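RahU protein (PDB 6ZC2) belongs to the aegerolysin family and interacts with the membrane lipid ceramide phosphorylethanolamine, consistent with a role in recognising lipid bilayers. Local coordinates at residues 91-102 and 115-125. Residues are numbered along the deposited sequence; the frame is centred on the assembly and turned at random. Where two conformers were deposited one is given.
Sequences DDPWKSGATNTW and TSGGNATGTDI. With TRS (2-amino-2-hydroxymethyl-propane-1,3-diol), chain B; EDO (1,2-ethanediol), chain J; EDO (1,2-ethanediol), chain D; EDO (1,2-ethanediol), chain E.
N100 joins two loops at one end of the aegerolysin beta-sandwich: 93-100, linking strands 83-92 and 101-106, and the loop that leads into strand 126-134. N100 CB packs 3.6 Å from I125 CG1. Beyond it, with CG beside the backbone N (chi1 -54°), the flat amide reaches into the curl of 119-122. There N100 ND2 spends its two hydrogens on N119 O, at 3.0 Å and almost straight (175°), and on G122 O at 2.8 Å, both acceptors lying close to the amide plane. N100 OD1 accepts from TRIS N at 2.8 Å, so the amide lies alongside both G122 O and the amine. An amide suits this place because it donates and accepts from one rigid plane, while N100 N adds a backbone bond to A120 O.

D92 OD2 accepts from I125 N, met from above the carboxylate plane at 3.1 Å; a carboxylate can do this while OD1 stands near the amine. W102 supplies the apolar part, its broad indole offering two faces: I125 CG2 lies over one, 4.2 Å from the six-membered centroid, and an ethanediol covers the other. NE1 at the rim donates to a water that also bonds G117 O.

The TRIS, probably from the crystallisation liquor, also donates its amine to P93 O and G122 O, with D92 OD1 close by. These carbonyls and the carboxylate would probably favour a cationic amine, perhaps a lipid headgroup's ethanolamine.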
loop_
_atom_site.group_PDB
_atom_site.type_symbol
_atom_site.label_atom_id
_atom_site.label_comp_id
_atom_site.label_asym_id
_atom_site.label_seq_id
_atom_site.Cartn_x
_atom_site.Cartn_y
_atom_site.Cartn_z
ATOM N N ASP A 91 -3.474 8.574 1.874
ATOM C CA ASP A 91 -3.685 9.912 1.329
ATOM C C ASP A 91 -2.498 10.781 1.724
ATOM O O ASP A 91 -2.256 10.991 2.918
ATOM C CB ASP A 91 -4.989 10.510 1.863
ATOM C CG ASP A 91 -5.228 11.915 1.359
ATOM O OD1 ASP A 91 -4.884 12.195 0.191
ATOM O OD2 ASP A 91 -5.767 12.737 2.130
ATOM N N ASP A 92 -1.765 11.276 0.722
ATOM C CA ASP A 92 -0.569 12.103 0.902
ATOM C C ASP A 92 -0.783 13.361 0.068
ATOM O O ASP A 92 -0.391 13.409 -1.108
ATOM C CB ASP A 92 0.668 11.328 0.435
ATOM C CG ASP A 92 1.979 12.073 0.660
ATOM O OD1 ASP A 92 1.958 13.257 1.070
ATOM O OD2 ASP A 92 3.040 11.454 0.413
ATOM N N PRO A 93 -1.400 14.399 0.637
ATOM C CA PRO A 93 -1.718 15.598 -0.152
ATOM C C PRO A 93 -0.494 16.455 -0.450
ATOM O O PRO A 93 0.534 16.399 0.228
ATOM C CB PRO A 93 -2.707 16.369 0.737
ATOM C CG PRO A 93 -3.164 15.387 1.777
ATOM C CD PRO A 93 -2.008 14.454 1.978
ATOM N N TRP A 94 -0.639 17.279 -1.490
ATOM C CA TRP A 94 0.414 18.214 -1.876
ATOM C C TRP A 94 0.348 19.509 -1.075
ATOM O O TRP A 94 1.389 20.048 -0.677
ATOM C CB TRP A 94 0.309 18.528 -3.371
ATOM C CG TRP A 94 1.222 19.631 -3.831
ATOM C CD1 TRP A 94 2.525 19.508 -4.225
ATOM C CD2 TRP A 94 0.897 21.023 -3.956
ATOM N NE1 TRP A 94 3.031 20.736 -4.580
ATOM C CE2 TRP A 94 2.053 21.682 -4.425
ATOM C CE3 TRP A 94 -0.257 21.778 -3.713
ATOM C CZ2 TRP A 94 2.089 23.057 -4.655
ATOM C CZ3 TRP A 94 -0.219 23.145 -3.945
ATOM C CH2 TRP A 94 0.946 23.768 -4.410
ATOM N N LYS A 95 -0.855 20.026 -0.841
ATOM C CA LYS A 95 -1.006 21.309 -0.169
ATOM C C LYS A 95 -0.517 21.228 1.273
ATOM O O LYS A 95 -0.598 20.185 1.925
ATOM C CB LYS A 95 -2.470 21.757 -0.202
ATOM C CG LYS A 95 -3.339 21.176 0.907
ATOM C CD LYS A 95 -4.819 21.435 0.660
ATOM C CE LYS A 95 -5.119 22.924 0.579
ATOM N NZ LYS A 95 -6.214 23.332 1.507
ATOM N N SER A 96 0.004 22.348 1.767
ATOM C CA SER A 96 0.506 22.389 3.128
ATOM C C SER A 96 -0.649 22.498 4.119
ATOM O O SER A 96 -1.787 22.814 3.760
ATOM C CB SER A 96 1.461 23.569 3.310
ATOM O OG SER A 96 0.757 24.799 3.303
ATOM N N GLY A 97 -0.341 22.224 5.384
ATOM C CA GLY A 97 -1.318 22.358 6.446
ATOM C C GLY A 97 -2.265 21.193 6.613
ATOM O O GLY A 97 -3.284 21.340 7.297
ATOM N N ALA A 98 -1.970 20.044 6.015
ATOM C CA ALA A 98 -2.804 18.861 6.147
ATOM C C ALA A 98 -1.983 17.710 6.711
ATOM O O ALA A 98 -0.750 17.745 6.732
ATOM C CB ALA A 98 -3.418 18.455 4.800
ATOM N N THR A 99 -2.688 16.686 7.176
ATOM C CA THR A 99 -2.077 15.498 7.753
ATOM C C THR A 99 -2.178 14.343 6.763
ATOM O O THR A 99 -3.222 14.145 6.134
ATOM C CB THR A 99 -2.793 15.118 9.055
ATOM O OG1 THR A 99 -2.696 16.198 9.991
ATOM C CG2 THR A 99 -2.178 13.868 9.670
ATOM N N ASN A 100 -1.088 13.593 6.617
ATOM C CA ASN A 100 -1.120 12.386 5.806
ATOM C C ASN A 100 -1.777 11.267 6.602
ATOM O O ASN A 100 -1.634 11.189 7.825
ATOM C CB ASN A 100 0.297 11.939 5.447
ATOM C CG ASN A 100 1.117 13.036 4.798
ATOM O OD1 ASN A 100 0.600 13.838 4.019
ATOM N ND2 ASN A 100 2.406 13.079 5.123
ATOM N N THR A 101 -2.503 10.392 5.903
ATOM C CA THR A 101 -3.179 9.279 6.553
ATOM C C THR A 101 -2.948 7.989 5.777
ATOM O O THR A 101 -2.714 8.004 4.565
ATOM C CB THR A 101 -4.695 9.519 6.712
ATOM O OG1 THR A 101 -5.284 9.752 5.428
ATOM C CG2 THR A 101 -4.967 10.704 7.630
ATOM N N TRP A 102 -3.009 6.870 6.499
ATOM C CA TRP A 102 -2.956 5.547 5.885
ATOM C C TRP A 102 -3.532 4.541 6.870
ATOM O O TRP A 102 -3.541 4.774 8.083
ATOM C CB TRP A 102 -1.532 5.154 5.464
ATOM C CG TRP A 102 -0.568 5.107 6.605
ATOM C CD1 TRP A 102 -0.227 4.013 7.345
ATOM C CD2 TRP A 102 0.162 6.211 7.158
ATOM N NE1 TRP A 102 0.671 4.366 8.323
ATOM C CE2 TRP A 102 0.924 5.710 8.233
ATOM C CE3 TRP A 102 0.244 7.572 6.849
ATOM C CZ2 TRP A 102 1.763 6.525 8.999
ATOM C CZ3 TRP A 102 1.074 8.380 7.612
ATOM C CH2 TRP A 102 1.824 7.852 8.670
ATOM N N THR A 115 0.538 -2.105 10.761
ATOM C CA THR A 115 1.399 -1.158 10.070
ATOM C C THR A 115 2.464 -0.598 11.006
ATOM O O THR A 115 2.244 -0.437 12.208
ATOM C CB THR A 115 0.589 0.006 9.491
ATOM O OG1 THR A 115 -0.075 0.695 10.558
ATOM C CG2 THR A 115 -0.443 -0.487 8.499
ATOM N N SER A 116 3.628 -0.300 10.432
ATOM C CA SER A 116 4.693 0.380 11.151
ATOM C C SER A 116 5.376 1.361 10.212
ATOM O O SER A 116 5.458 1.142 9.001
ATOM C CB SER A 116 5.712 -0.598 11.753
ATOM O OG SER A 116 6.333 -1.379 10.750
ATOM N N GLY A 117 5.849 2.468 10.783
ATOM C CA GLY A 117 6.482 3.507 9.998
ATOM C C GLY A 117 5.486 4.471 9.371
ATOM O O GLY A 117 4.265 4.334 9.491
ATOM N N GLY A 118 6.032 5.464 8.686
ATOM C CA GLY A 118 5.248 6.444 7.947
ATOM C C GLY A 118 5.261 7.804 8.627
ATOM O O GLY A 118 5.239 7.904 9.860
ATOM N N ASN A 119 5.273 8.865 7.813
ATOM C CA ASN A 119 5.342 10.245 8.296
ATOM C C ASN A 119 3.950 10.867 8.233
ATOM O O ASN A 119 3.411 11.086 7.143
ATOM C CB ASN A 119 6.291 11.069 7.428
ATOM C CG ASN A 119 7.712 10.547 7.434
ATOM O OD1 ASN A 119 8.254 10.192 8.478
ATOM N ND2 ASN A 119 8.328 10.504 6.257
ATOM N N ALA A 120 3.388 11.197 9.401
ATOM C CA ALA A 120 2.065 11.812 9.442
ATOM C C ALA A 120 2.074 13.270 8.995
ATOM O O ALA A 120 1.036 13.774 8.556
ATOM C CB ALA A 120 1.475 11.710 10.849
ATOM N N THR A 121 3.204 13.966 9.105
ATOM C CA THR A 121 3.253 15.365 8.706
ATOM C C THR A 121 4.334 15.682 7.685
ATOM O O THR A 121 4.525 16.859 7.359
ATOM C CB THR A 121 3.407 16.283 9.929
ATOM O OG1 THR A 121 4.628 15.970 10.611
ATOM C CG2 THR A 121 2.235 16.104 10.878
ATOM N N GLY A 122 5.042 14.683 7.169
ATOM C CA GLY A 122 6.052 14.954 6.171
ATOM C C GLY A 122 5.448 15.328 4.832
ATOM O O GLY A 122 4.261 15.131 4.572
ATOM N N THR A 123 6.284 15.906 3.969
ATOM C CA THR A 123 5.898 16.041 2.570
ATOM C C THR A 123 5.453 14.690 2.014
ATOM O O THR A 123 4.417 14.587 1.342
ATOM C CB THR A 123 7.077 16.598 1.771
ATOM O OG1 THR A 123 7.430 17.894 2.278
ATOM C CG2 THR A 123 6.711 16.718 0.306
ATOM N N ASP A 124 6.205 13.639 2.329
ATOM C CA ASP A 124 5.907 12.275 1.929
ATOM C C ASP A 124 5.512 11.445 3.146
ATOM O O ASP A 124 5.974 11.695 4.266
ATOM C CB ASP A 124 7.157 11.634 1.318
ATOM C CG ASP A 124 8.341 11.648 2.271
ATOM O OD1 ASP A 124 8.909 12.740 2.490
ATOM O OD2 ASP A 124 8.692 10.578 2.817
ATOM N N ILE A 125 4.658 10.442 2.914
ATOM C CA ILE A 125 4.452 9.396 3.910
ATOM C C ILE A 125 5.714 8.560 4.063
ATOM O O ILE A 125 6.116 8.211 5.180
ATOM C CB ILE A 125 3.232 8.525 3.547
ATOM C CG1 ILE A 125 1.931 9.321 3.691
ATOM C CG2 ILE A 125 3.203 7.271 4.415
ATOM C CD1 ILE A 125 0.708 8.624 3.102
HETATM C C TRS B . 1.491 17.391 3.414
HETATM C C1 TRS B . 2.064 18.440 2.468
HETATM C C2 TRS B . -0.015 17.571 3.567
HETATM C C3 TRS B . 2.169 17.503 4.775
HETATM N N TRS B . 1.751 16.060 2.846
HETATM O O1 TRS B . 3.437 18.192 2.261
HETATM O O2 TRS B . -0.293 18.892 3.993
HETATM O O3 TRS B . 1.695 16.489 5.634
HETATM C C1 EDO J . -2.176 7.236 10.208
HETATM O O1 EDO J . -3.287 7.672 9.421
HETATM C C2 EDO J . -1.238 8.415 10.441
HETATM O O2 EDO J . -1.986 9.638 10.434
HETATM C C1 EDO D . -4.126 14.708 -3.771
HETATM O O1 EDO D . -3.106 15.665 -3.488
HETATM C C2 EDO D . -4.184 13.706 -2.622
HETATM O O2 EDO D . -4.762 14.313 -1.459
HETATM C C1 EDO E . 8.738 6.681 6.710
HETATM O O1 EDO E . 8.828 5.483 7.496
HETATM C C2 EDO E . 10.123 7.096 6.210
HETATM O O2 EDO E . 10.445 6.436 4.976
HETATM O O HOH W 1 2.201 2.898 10.457
HETATM O O HOH W 2 -2.426 2.604 10.195
#